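Local coordinates for protein putative fumarylpyruvate hydrolase (Burkholderia cenocepacia, PDB 4MAQ) that is a putative hydrolase of the fumarylacetoacetate hydrolase (FAH) family, with a mixed-beta-sheet fold and two chains in the assembly, at residues B[83-88]-B[214-219]; B[87-92]-B[208-213]; B[109-114]-B[157-162]; B[120-125]-B[140-145]. All coordinates share one frame; numbering follows the deposited sequence.

From the N terminus, strand 85-95 opens contacts 1 and 2, whose first segments overlap at H87 and E88. The next strand, 111-122, opens contact 3 at its start and contact 4 where it runs into helix 123-132. The loops then close in reverse order: contact 4 at 140-145, contact 3 at 157-162, contact 2 at 208-213 and contact 1 at 214-219, so contact 4 is nested in contact 3 and both lie inside the other two. Contacts 1 and 2 join a late piece of chain to strand 85-95; contacts 3 and 4, about 27 Å apart between centres, tie both ends of the neighbouring strand 111-122 to loops that precede later strands.

Contact 1 of 4, residues B[83-88]-B[214-219]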
loop_
_atom_site.group_PDB
_atom_site.type_symbol
_atom_site.label_atom_id
_atom_site.label_comp_id
_atom_site.label_asym_id
_atom_site.label_seq_id
_atom_site.Cartn_x
_atom_site.Cartn_y
_atom_site.Cartn_z
ATOM N N ASN B 83 16.287 13.488 -6.432
ATOM C CA ASN B 83 16.759 14.414 -7.443
ATOM C C ASN B 83 16.474 13.806 -8.821
ATOM O O ASN B 83 17.009 14.271 -9.823
ATOM C CB ASN B 83 18.275 14.659 -7.305
ATOM C CG ASN B 83 18.720 14.980 -5.877
ATOM O OD1 ASN B 83 18.308 15.984 -5.301
ATOM N ND2 ASN B 83 19.585 14.122 -5.305
ATOM N N ASP B 84 15.583 12.813 -8.884
ATOM C CA ASP B 84 15.379 12.074 -10.142
ATOM C C ASP B 84 13.970 11.453 -10.221
ATOM O O ASP B 84 13.788 10.248 -10.054
ATOM C CB ASP B 84 16.490 11.014 -10.316
ATOM C CG ASP B 84 16.569 10.448 -11.730
ATOM O OD1 ASP B 84 16.123 11.115 -12.686
ATOM O OD2 ASP B 84 17.100 9.331 -11.874
ATOM N N LEU B 85 12.983 12.312 -10.465
ATOM C CA LEU B 85 11.565 11.921 -10.564
ATOM C C LEU B 85 11.278 11.493 -11.984
ATOM O O LEU B 85 11.492 12.280 -12.906
ATOM C CB LEU B 85 10.689 13.102 -10.200
ATOM C CG LEU B 85 9.187 12.845 -10.130
ATOM C CD1 LEU B 85 8.808 11.954 -8.959
ATOM C CD2 LEU B 85 8.519 14.196 -9.986
ATOM N N HIS B 86 10.814 10.255 -12.175
ATOM C CA HIS B 86 10.514 9.792 -13.528
ATOM C C HIS B 86 9.027 9.649 -13.790
ATOM O O HIS B 86 8.254 9.398 -12.855
ATOM C CB HIS B 86 11.224 8.472 -13.817
ATOM C CG HIS B 86 12.675 8.667 -14.130
ATOM N ND1 HIS B 86 13.372 7.859 -14.999
ATOM C CD2 HIS B 86 13.552 9.614 -13.711
ATOM C CE1 HIS B 86 14.623 8.279 -15.080
ATOM N NE2 HIS B 86 14.755 9.349 -14.316
ATOM N N HIS B 87 8.648 9.767 -15.066
ATOM C CA HIS B 87 7.261 9.575 -15.514
ATOM C C HIS B 87 7.108 8.285 -16.297
ATOM O O HIS B 87 7.995 7.912 -17.063
ATOM C CB HIS B 87 6.812 10.731 -16.440
ATOM C CG HIS B 87 7.695 10.939 -17.647
ATOM N ND1 HIS B 87 7.654 10.122 -18.765
ATOM C CD2 HIS B 87 8.654 11.864 -17.898
ATOM C CE1 HIS B 87 8.534 10.561 -19.658
ATOM N NE2 HIS B 87 9.173 11.599 -19.142
ATOM N N GLU B 88 5.957 7.645 -16.119
ATOM C CA GLU B 88 5.519 6.540 -16.971
ATOM C C GLU B 88 4.024 6.682 -17.224
ATOM O O GLU B 88 3.210 6.478 -16.308
ATOM C CB GLU B 88 5.792 5.186 -16.317
ATOM C CG GLU B 88 7.259 4.840 -16.210
ATOM C CD GLU B 88 7.483 3.678 -15.288
ATOM O OE1 GLU B 88 6.837 2.637 -15.499
ATOM O OE2 GLU B 88 8.274 3.811 -14.346
ATOM N N GLY B 214 11.388 8.819 -18.515
ATOM C CA GLY B 214 12.423 9.836 -18.370
ATOM C C GLY B 214 12.093 10.736 -17.208
ATOM O O GLY B 214 11.085 10.544 -16.539
ATOM N N ALA B 215 12.956 11.713 -16.952
ATOM C CA ALA B 215 12.834 12.575 -15.770
ATOM C C ALA B 215 11.884 13.765 -15.952
ATOM O O ALA B 215 11.706 14.283 -17.066
ATOM C CB ALA B 215 14.211 13.069 -15.367
ATOM N N LEU B 216 11.321 14.216 -14.831
ATOM C CA LEU B 216 10.538 15.457 -14.721
ATOM C C LEU B 216 11.285 16.408 -13.809
ATOM O O LEU B 216 11.731 16.004 -12.738
ATOM C CB LEU B 216 9.165 15.185 -14.107
ATOM C CG LEU B 216 8.229 14.309 -14.930
ATOM C CD1 LEU B 216 6.964 14.003 -14.114
ATOM C CD2 LEU B 216 7.922 14.959 -16.271
ATOM N N GLN B 217 11.428 17.660 -14.241
ATOM C CA GLN B 217 12.012 18.710 -13.426
ATOM C C GLN B 217 10.911 19.503 -12.754
ATOM O O GLN B 217 9.805 19.606 -13.293
ATOM C CB GLN B 217 12.824 19.679 -14.293
ATOM C CG GLN B 217 13.922 19.022 -15.104
ATOM C CD GLN B 217 14.817 18.168 -14.239
ATOM O OE1 GLN B 217 15.191 18.568 -13.136
ATOM N NE2 GLN B 217 15.157 16.975 -14.726
ATOM N N PRO B 218 11.194 20.064 -11.561
ATOM C CA PRO B 218 10.253 21.009 -10.966
ATOM C C PRO B 218 9.822 22.063 -11.982
ATOM O O PRO B 218 10.662 22.602 -12.709
ATOM C CB PRO B 218 11.069 21.630 -9.829
ATOM C CG PRO B 218 12.050 20.568 -9.455
ATOM C CD PRO B 218 12.425 19.933 -10.758
ATOM N N GLY B 219 8.515 22.302 -12.087
ATOM C CA GLY B 219 7.991 23.295 -13.019
ATOM C C GLY B 219 7.580 22.736 -14.370
ATOM O O GLY B 219 6.946 23.442 -15.160
HETATM O O HOH W 1 16.144 15.076 -12.630
HETATM O O HOH W 2 16.912 17.268 -11.070
HETATM O O HOH W 3 13.776 15.054 -11.225
HETATM O O HOH W 4 11.315 13.190 -19.692
#
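H86 and A215 meet as an antiparallel, non-hydrogen-bonded pair with CA atoms 4.3 Å apart, where the first residues of strand 85-95 and the short, weakly bonded strand 214-216 pass at 118°, well away from true antiparallel. Strand 214-216 pairs here with strand 85-95 in the mixed sheet of the FAH fold, and strand 111-122 pairs with the same strand. Two backbone bonds flank the pair, L216 N to L85 O at 2.7 Å and H87 N to G214 O at 3.0 Å.

The H86 ring lies over the backbone of G214, whose CA makes a CH-pi contact 4.3 Å from the ring centroid. At the ring edge, in plane, H86 NE2 gives a weak hydrogen bond to D84 OD1, and that oxygen also rests against the methyl of A215. H87 turns the other way: its CG sits between the backbone N and the carbonyl carbon (chi1 56°), which swings the ring back over the neighbouring strand, with G214 O 3.0 Å above its plane toward the rim. L216 crosses this side chain at about a right angle, its CD2 3.6 Å from H87 CD2. The other ring nitrogen, H87 ND1, is hydrogen-bonded to Q175 OE1. One water accepts from L85 N and donates to L216 O. Another lies in the plane of the H87 ring, 2.7 Å from H87 NE2, and donates to A215 O.

Contact 2 of 4, residues B[87-92]-B[208-213]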
loop_
_atom_site.group_PDB
_atom_site.type_symbol
_atom_site.label_atom_id
_atom_site.label_comp_id
_atom_site.label_asym_id
_atom_site.label_seq_id
_atom_site.Cartn_x
_atom_site.Cartn_y
_atom_site.Cartn_z
ATOM N N HIS B 87 8.648 9.767 -15.066
ATOM C CA HIS B 87 7.261 9.575 -15.514
ATOM C C HIS B 87 7.108 8.285 -16.297
ATOM O O HIS B 87 7.995 7.912 -17.063
ATOM C CB HIS B 87 6.812 10.731 -16.440
ATOM C CG HIS B 87 7.695 10.939 -17.647
ATOM N ND1 HIS B 87 7.654 10.122 -18.765
ATOM C CD2 HIS B 87 8.654 11.864 -17.898
ATOM C CE1 HIS B 87 8.534 10.561 -19.658
ATOM N NE2 HIS B 87 9.173 11.599 -19.142
ATOM N N GLU B 88 5.957 7.645 -16.119
ATOM C CA GLU B 88 5.519 6.540 -16.971
ATOM C C GLU B 88 4.024 6.682 -17.224
ATOM O O GLU B 88 3.210 6.478 -16.308
ATOM C CB GLU B 88 5.792 5.186 -16.317
ATOM C CG GLU B 88 7.259 4.840 -16.210
ATOM C CD GLU B 88 7.483 3.678 -15.288
ATOM O OE1 GLU B 88 6.837 2.637 -15.499
ATOM O OE2 GLU B 88 8.274 3.811 -14.346
ATOM N N ILE B 89 3.651 7.022 -18.462
ATOM C CA ILE B 89 2.228 7.134 -18.842
ATOM C C ILE B 89 1.577 5.731 -18.897
ATOM O O ILE B 89 2.166 4.799 -19.454
ATOM C CB ILE B 89 2.089 7.828 -20.227
ATOM C CG1 ILE B 89 0.626 8.084 -20.599
ATOM C CG2 ILE B 89 2.781 7.061 -21.360
ATOM C CD1 ILE B 89 0.062 9.226 -19.811
ATOM N N GLU B 90 0.364 5.586 -18.353
ATOM C CA GLU B 90 -0.307 4.265 -18.295
ATOM C C GLU B 90 -1.810 4.385 -18.430
ATOM O O GLU B 90 -2.395 5.325 -17.912
ATOM C CB GLU B 90 0.030 3.551 -16.987
ATOM C CG GLU B 90 1.525 3.559 -16.736
ATOM C CD GLU B 90 2.065 2.486 -15.838
ATOM O OE1 GLU B 90 1.373 1.513 -15.498
ATOM O OE2 GLU B 90 3.264 2.639 -15.528
ATOM N N LEU B 91 -2.419 3.382 -19.067
ATOM C CA LEU B 91 -3.860 3.164 -18.982
ATOM C C LEU B 91 -4.210 2.630 -17.589
ATOM O O LEU B 91 -3.614 1.665 -17.128
ATOM C CB LEU B 91 -4.358 2.190 -20.063
ATOM C CG LEU B 91 -5.855 1.894 -20.014
ATOM C CD1 LEU B 91 -6.652 3.083 -20.513
ATOM C CD2 LEU B 91 -6.163 0.662 -20.851
ATOM N N VAL B 92 -5.163 3.280 -16.926
ATOM C CA VAL B 92 -5.608 2.861 -15.595
ATOM C C VAL B 92 -6.992 2.206 -15.707
ATOM O O VAL B 92 -7.912 2.742 -16.344
ATOM C CB VAL B 92 -5.675 4.060 -14.640
ATOM C CG1 VAL B 92 -6.280 3.657 -13.290
ATOM C CG2 VAL B 92 -4.272 4.627 -14.415
ATOM N N GLY B 208 0.868 -0.598 -17.307
ATOM C CA GLY B 208 2.194 -0.579 -17.917
ATOM C C GLY B 208 2.389 0.630 -18.798
ATOM O O GLY B 208 1.475 1.430 -19.008
ATOM N N THR B 209 3.594 0.773 -19.323
ATOM C CA THR B 209 3.975 1.997 -20.014
ATOM C C THR B 209 4.790 1.681 -21.258
ATOM O O THR B 209 5.585 0.743 -21.240
ATOM C CB THR B 209 4.782 2.903 -19.047
ATOM O OG1 THR B 209 4.830 4.242 -19.546
ATOM C CG2 THR B 209 6.213 2.410 -18.829
ATOM N N PRO B 210 4.608 2.464 -22.335
ATOM C CA PRO B 210 5.466 2.272 -23.504
ATOM C C PRO B 210 6.863 2.851 -23.234
ATOM O O PRO B 210 7.146 3.324 -22.138
ATOM C CB PRO B 210 4.757 3.083 -24.588
ATOM C CG PRO B 210 4.042 4.155 -23.853
ATOM C CD PRO B 210 3.600 3.521 -22.560
ATOM N N ALA B 211 7.748 2.763 -24.219
ATOM C CA ALA B 211 9.104 3.273 -24.075
ATOM C C ALA B 211 9.129 4.775 -23.782
ATOM O O ALA B 211 8.156 5.511 -24.011
ATOM C CB ALA B 211 9.917 2.965 -25.330
ATOM N N GLY B 212 10.256 5.221 -23.267
ATOM C CA GLY B 212 10.494 6.652 -23.140
ATOM C C GLY B 212 10.378 7.195 -21.733
ATOM O O GLY B 212 10.338 8.422 -21.537
ATOM N N VAL B 213 10.338 6.303 -20.742
ATOM C CA VAL B 213 10.443 6.726 -19.336
ATOM C C VAL B 213 11.608 7.708 -19.218
ATOM O O VAL B 213 12.688 7.482 -19.782
ATOM C CB VAL B 213 10.664 5.519 -18.365
ATOM C CG1 VAL B 213 11.893 4.700 -18.770
ATOM C CG2 VAL B 213 10.822 5.988 -16.912
HETATM O O HOH W 5 -0.968 1.050 -20.179
#
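The loop 208-213 bridges strands 204-206 and 214-216, both partners of strand 85-95 in the central sheet of this FAH-family protein, and lays G208 and T209 against E90 and I89 in between. T209 holds OG1 anti to its backbone N (chi1 -163°), which brings the hydroxyl onto I89 O at 2.7 Å, tilted 27° from the carbonyl plane. Q175 completes this grip: its NE2 bonds to T209 OG1, while its OE1 bonds to I89 N.

One step along the strand, G208 N reaches E90 OE1 at 2.8 Å, coming from above the carboxylate plane rather than within it. A water joins the same two segments, accepting from L91 N and donating to G208 O. Carbon packing fills in between. P210 CD lies 3.8 Å from I89 CG2. E88 is deposited in two conformers, so the contacts of its side chain are less certain; in the conformer given here, the T209 side chain crosses that of E88, with T209 CG2 3.7 Å from E88 CG, and V213 lies alongside. V213 also sets its CG2 methyl 3.4 Å from H87 O.

The loop is thus held to the strand by polar bonds at its G208-T209 end, while at V213 the buried H87 O has only C-H neighbours across the contact and no hydrogen-bond partner in the model.

Contact 3 of 4, residues B[109-114]-B[157-162]; sequences SHVWGY and TGHPAA
Y114 meets H159 and P160 in a surface contact that joins the start of strand 111-122 to the loop between helix 154-157 and strand 164-169. A classic beta bulge, W112 and G113 both facing A94 of strand 85-95, lies just before Y114.

The tyrosine ring does most of the touching. P160 comes at one face of it tip to tip, and its CD sits 3.6 Å from the Y114 centroid, almost on the ring normal, a CH-pi contact. H159 approaches at the phenol's edge instead: its CG lies anti to the carbonyl carbon (chi1 -64°), the rotamer in which ND1, in the plane of the tyrosine ring, shares a 2.7 Å hydrogen bond with Y114 OH; either atom could be the donor. The two rings meet rim to rim with planes 72° apart, so this is not a stack. Next to ND1 in the ring, H159 CE1 touches V111 CB at 3.9 Å, the two side chains sliding past each other in opposite directions. L91 and V93 of strand 85-95 also pack on Y114.

The loop is shaped where it leaves the helix. G158 breaks helical geometry with a positive phi of 67°, and T157 OG1, bonded to G158 O at 2.7 Å on an in-plane lone pair, also lies 3.7 Å from Y114 CD1. A water 2.9 Å from Y114 OH donates to P160 O, linking the two.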
loop_
_atom_site.group_PDB
_atom_site.type_symbol
_atom_site.label_atom_id
_atom_site.label_comp_id
_atom_site.label_asym_id
_atom_site.label_seq_id
_atom_site.Cartn_x
_atom_site.Cartn_y
_atom_site.Cartn_z
ATOM N N SER B 109 -15.744 -8.158 -17.378
ATOM C CA SER B 109 -17.001 -7.930 -16.659
ATOM C C SER B 109 -16.804 -7.358 -15.266
ATOM O O SER B 109 -17.761 -6.880 -14.661
ATOM C CB SER B 109 -17.853 -9.186 -16.567
ATOM O OG SER B 109 -17.383 -10.052 -15.551
ATOM N N HIS B 110 -15.571 -7.435 -14.760
ATOM C CA HIS B 110 -15.224 -6.835 -13.473
ATOM C C HIS B 110 -14.811 -5.386 -13.591
ATOM O O HIS B 110 -14.543 -4.752 -12.558
ATOM C CB HIS B 110 -14.090 -7.630 -12.803
ATOM C CG HIS B 110 -14.502 -9.014 -12.364
ATOM N ND1 HIS B 110 -14.790 -9.322 -11.047
ATOM C CD2 HIS B 110 -14.699 -10.156 -13.069
ATOM C CE1 HIS B 110 -15.127 -10.599 -10.962
ATOM N NE2 HIS B 110 -15.072 -11.129 -12.173
ATOM N N VAL B 111 -14.717 -4.861 -14.813
ATOM C CA VAL B 111 -14.200 -3.495 -15.005
ATOM C C VAL B 111 -15.331 -2.468 -14.984
ATOM O O VAL B 111 -16.283 -2.583 -15.759
ATOM C CB VAL B 111 -13.426 -3.381 -16.332
ATOM C CG1 VAL B 111 -13.034 -1.944 -16.639
ATOM C CG2 VAL B 111 -12.198 -4.284 -16.282
ATOM N N TRP B 112 -15.244 -1.487 -14.080
ATOM C CA TRP B 112 -16.180 -0.358 -14.067
ATOM C C TRP B 112 -15.835 0.659 -15.172
ATOM O O TRP B 112 -16.730 1.194 -15.822
ATOM C CB TRP B 112 -16.185 0.336 -12.674
ATOM C CG TRP B 112 -17.170 1.436 -12.684
ATOM C CD1 TRP B 112 -18.516 1.336 -12.481
ATOM C CD2 TRP B 112 -16.921 2.791 -13.075
ATOM N NE1 TRP B 112 -19.110 2.545 -12.664
ATOM C CE2 TRP B 112 -18.169 3.461 -13.054
ATOM C CE3 TRP B 112 -15.766 3.513 -13.425
ATOM C CZ2 TRP B 112 -18.302 4.820 -13.361
ATOM C CZ3 TRP B 112 -15.909 4.875 -13.745
ATOM C CH2 TRP B 112 -17.166 5.503 -13.695
ATOM N N GLY B 113 -14.561 0.974 -15.348
ATOM C CA GLY B 113 -14.182 2.034 -16.267
ATOM C C GLY B 113 -12.701 2.225 -16.376
ATOM O O GLY B 113 -11.912 1.379 -15.930
ATOM N N TYR B 114 -12.319 3.336 -16.998
ATOM C CA TYR B 114 -10.936 3.582 -17.369
ATOM C C TYR B 114 -10.538 5.021 -17.124
ATOM O O TYR B 114 -11.360 5.933 -17.244
ATOM C CB TYR B 114 -10.735 3.298 -18.866
ATOM C CG TYR B 114 -10.928 1.846 -19.183
ATOM C CD1 TYR B 114 -12.190 1.364 -19.524
ATOM C CD2 TYR B 114 -9.860 0.943 -19.130
ATOM C CE1 TYR B 114 -12.407 0.027 -19.789
ATOM C CE2 TYR B 114 -10.058 -0.412 -19.387
ATOM C CZ TYR B 114 -11.330 -0.869 -19.717
ATOM O OH TYR B 114 -11.465 -2.223 -19.982
ATOM N N THR B 157 -16.955 4.028 -22.983
ATOM C CA THR B 157 -15.691 3.907 -23.739
ATOM C C THR B 157 -15.517 2.584 -24.476
ATOM O O THR B 157 -14.666 2.477 -25.361
ATOM C CB THR B 157 -14.478 4.051 -22.796
ATOM O OG1 THR B 157 -14.579 3.072 -21.759
ATOM C CG2 THR B 157 -14.448 5.435 -22.157
ATOM N N GLY B 158 -16.288 1.579 -24.077
ATOM C CA GLY B 158 -15.908 0.195 -24.372
ATOM C C GLY B 158 -14.641 -0.191 -23.610
ATOM O O GLY B 158 -14.193 0.533 -22.736
ATOM N N HIS B 159 -14.073 -1.347 -23.944
ATOM C CA HIS B 159 -12.848 -1.818 -23.310
ATOM C C HIS B 159 -11.734 -1.584 -24.303
ATOM O O HIS B 159 -11.554 -2.378 -25.205
ATOM C CB HIS B 159 -12.975 -3.300 -22.925
ATOM C CG HIS B 159 -14.031 -3.565 -21.901
ATOM N ND1 HIS B 159 -13.943 -3.102 -20.602
ATOM C CD2 HIS B 159 -15.218 -4.221 -21.989
ATOM C CE1 HIS B 159 -15.020 -3.475 -19.928
ATOM N NE2 HIS B 159 -15.811 -4.151 -20.745
ATOM N N PRO B 160 -10.965 -0.475 -24.141
ATOM C CA PRO B 160 -9.991 -0.136 -25.181
ATOM C C PRO B 160 -8.924 -1.217 -25.304
ATOM O O PRO B 160 -8.423 -1.717 -24.278
ATOM C CB PRO B 160 -9.383 1.184 -24.677
ATOM C CG PRO B 160 -9.588 1.140 -23.183
ATOM C CD PRO B 160 -10.940 0.508 -23.039
ATOM N N ALA B 161 -8.556 -1.547 -26.538
ATOM C CA ALA B 161 -7.527 -2.578 -26.790
ATOM C C ALA B 161 -6.466 -2.116 -27.779
ATOM O O ALA B 161 -5.482 -2.800 -27.995
ATOM C CB ALA B 161 -8.161 -3.888 -27.234
ATOM N N ALA B 162 -6.656 -0.931 -28.351
ATOM C CA ALA B 162 -5.750 -0.380 -29.351
ATOM C C ALA B 162 -5.855 1.136 -29.253
ATOM O O ALA B 162 -6.864 1.686 -28.779
ATOM C CB ALA B 162 -6.101 -0.880 -30.774
HETATM O O HOH W 6 -9.428 -3.019 -21.911
#

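Contact 4 of 4, residues B[120-125]-B[140-145]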
loop_
_atom_site.group_PDB
_atom_site.type_symbol
_atom_site.label_atom_id
_atom_site.label_comp_id
_atom_site.label_asym_id
_atom_site.label_seq_id
_atom_site.Cartn_x
_atom_site.Cartn_y
_atom_site.Cartn_z
ATOM N N LEU B 120 4.537 7.817 -11.183
ATOM C CA LEU B 120 5.735 8.589 -10.838
ATOM C C LEU B 120 6.661 7.788 -9.939
ATOM O O LEU B 120 6.192 7.094 -9.046
ATOM C CB LEU B 120 5.345 9.917 -10.166
ATOM C CG LEU B 120 4.547 10.886 -11.050
ATOM C CD1 LEU B 120 4.084 12.084 -10.239
ATOM C CD2 LEU B 120 5.401 11.355 -12.222
ATOM N N THR B 121 7.963 7.946 -10.161
ATOM C CA THR B 121 8.970 7.171 -9.444
ATOM C C THR B 121 10.094 8.045 -8.933
ATOM O O THR B 121 10.612 8.878 -9.673
ATOM C CB THR B 121 9.634 6.134 -10.373
ATOM O OG1 THR B 121 8.620 5.391 -11.030
ATOM C CG2 THR B 121 10.542 5.153 -9.598
ATOM N N ARG B 122 10.502 7.827 -7.687
ATOM C CA ARG B 122 11.763 8.417 -7.194
ATOM C C ARG B 122 12.841 7.434 -7.652
ATOM O O ARG B 122 13.122 6.442 -6.975
ATOM C CB ARG B 122 11.705 8.627 -5.684
ATOM C CG ARG B 122 10.676 9.700 -5.311
ATOM C CD ARG B 122 10.764 10.114 -3.844
ATOM N NE ARG B 122 10.244 9.117 -2.907
ATOM C CZ ARG B 122 9.973 9.351 -1.625
ATOM N NH1 ARG B 122 10.060 10.582 -1.113
ATOM N NH2 ARG B 122 9.536 8.347 -0.864
ATOM N N ARG B 123 13.386 7.674 -8.849
ATOM C CA ARG B 123 14.201 6.679 -9.566
ATOM C C ARG B 123 15.542 6.448 -8.883
ATOM O O ARG B 123 16.067 5.340 -8.917
ATOM C CB ARG B 123 14.365 7.110 -11.027
ATOM N N ASP B 124 16.099 7.492 -8.282
ATOM C CA ASP B 124 17.305 7.328 -7.481
ATOM C C ASP B 124 17.092 6.366 -6.313
ATOM O O ASP B 124 17.908 5.459 -6.090
ATOM C CB ASP B 124 17.902 8.671 -7.029
ATOM C CG ASP B 124 16.884 9.678 -6.521
ATOM O OD1 ASP B 124 15.686 9.360 -6.326
ATOM O OD2 ASP B 124 17.323 10.826 -6.282
ATOM N N LEU B 125 15.992 6.529 -5.581
ATOM C CA LEU B 125 15.661 5.583 -4.517
ATOM C C LEU B 125 15.410 4.204 -5.090
ATOM O O LEU B 125 15.798 3.202 -4.476
ATOM C CB LEU B 125 14.460 6.057 -3.705
ATOM C CG LEU B 125 14.616 7.397 -2.994
ATOM C CD1 LEU B 125 13.392 7.740 -2.152
ATOM C CD2 LEU B 125 15.901 7.434 -2.158
ATOM N N LYS B 140 8.157 4.056 -5.154
ATOM C CA LYS B 140 6.955 3.950 -5.967
ATOM C C LYS B 140 5.672 4.400 -5.288
ATOM O O LYS B 140 4.688 4.673 -5.995
ATOM C CB LYS B 140 6.758 2.499 -6.392
ATOM C CG LYS B 140 7.653 2.050 -7.558
ATOM C CD LYS B 140 7.367 2.799 -8.877
ATOM C CE LYS B 140 8.023 2.062 -10.053
ATOM N NZ LYS B 140 7.752 2.792 -11.313
ATOM N N GLY B 141 5.660 4.442 -3.951
ATOM C CA GLY B 141 4.411 4.627 -3.194
ATOM C C GLY B 141 4.343 5.873 -2.355
ATOM O O GLY B 141 3.649 5.927 -1.328
ATOM N N PHE B 142 5.047 6.894 -2.817
ATOM C CA PHE B 142 5.185 8.155 -2.099
ATOM C C PHE B 142 3.988 9.102 -2.344
ATOM O O PHE B 142 3.035 8.748 -3.065
ATOM C CB PHE B 142 6.543 8.805 -2.465
ATOM C CG PHE B 142 6.688 9.086 -3.935
ATOM C CD1 PHE B 142 7.174 8.095 -4.816
ATOM C CD2 PHE B 142 6.279 10.316 -4.453
ATOM C CE1 PHE B 142 7.273 8.365 -6.171
ATOM C CE2 PHE B 142 6.358 10.571 -5.817
ATOM C CZ PHE B 142 6.855 9.600 -6.680
ATOM N N ASP B 143 4.009 10.293 -1.750
ATOM C CA ASP B 143 2.855 11.186 -1.893
ATOM C C ASP B 143 2.659 11.641 -3.320
ATOM O O ASP B 143 3.638 11.995 -3.996
ATOM C CB ASP B 143 3.005 12.416 -0.999
ATOM C CG ASP B 143 2.999 12.074 0.473
ATOM O OD1 ASP B 143 2.475 10.998 0.853
ATOM O OD2 ASP B 143 3.508 12.891 1.269
ATOM N N ALA B 144 1.407 11.657 -3.774
ATOM C CA ALA B 144 1.086 12.156 -5.124
ATOM C C ALA B 144 1.889 11.406 -6.189
ATOM O O ALA B 144 2.217 11.968 -7.248
ATOM C CB ALA B 144 1.286 13.682 -5.249
ATOM N N SER B 145 2.123 10.115 -5.955
ATOM C CA SER B 145 2.883 9.299 -6.897
ATOM C C SER B 145 2.037 8.668 -8.003
ATOM O O SER B 145 2.578 8.002 -8.874
ATOM C CB SER B 145 3.655 8.219 -6.133
ATOM O OG SER B 145 2.767 7.337 -5.444
#
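L120 takes hold of the loop first: its N donates to S145 O at 3.0 Å, nearly straight at 161°. S145 ends a type II beta turn that begins at F142, and this turn leads into strand 146-153, the antiparallel neighbour of strand 111-122 in the FAH-family core sheet. L120 O and CB lie by the far end of the F142 ring, with O 3.3 Å from F142 CE1.

T121 follows, accepting a hydrogen bond at OG1 from K140 NZ, 2.8 Å away. The lysine bends at chi2 (-64°) to bring its tip back to the strand, where the same ammonium group forms a salt bridge with D119.

R122, at the N-cap position of helix 123-132, slides past F142 in the opposite direction. Its CG lies over one ring face, 3.9 Å from the F142 centroid, and its guanidinium is turned 33° from the ring plane. F142 CB covers one face of that guanidinium and L125 CD1, from the first turn of the helix, the opposite one. Its nitrogens are held elsewhere: NH2 by W138 O, NH1 by P80 O and by S196 O of the second subunit.

S145 backs the other face of the F142 ring, its CB 3.4 Å above the ring centre, while S145 OG donates to F142 O at 2.8 Å.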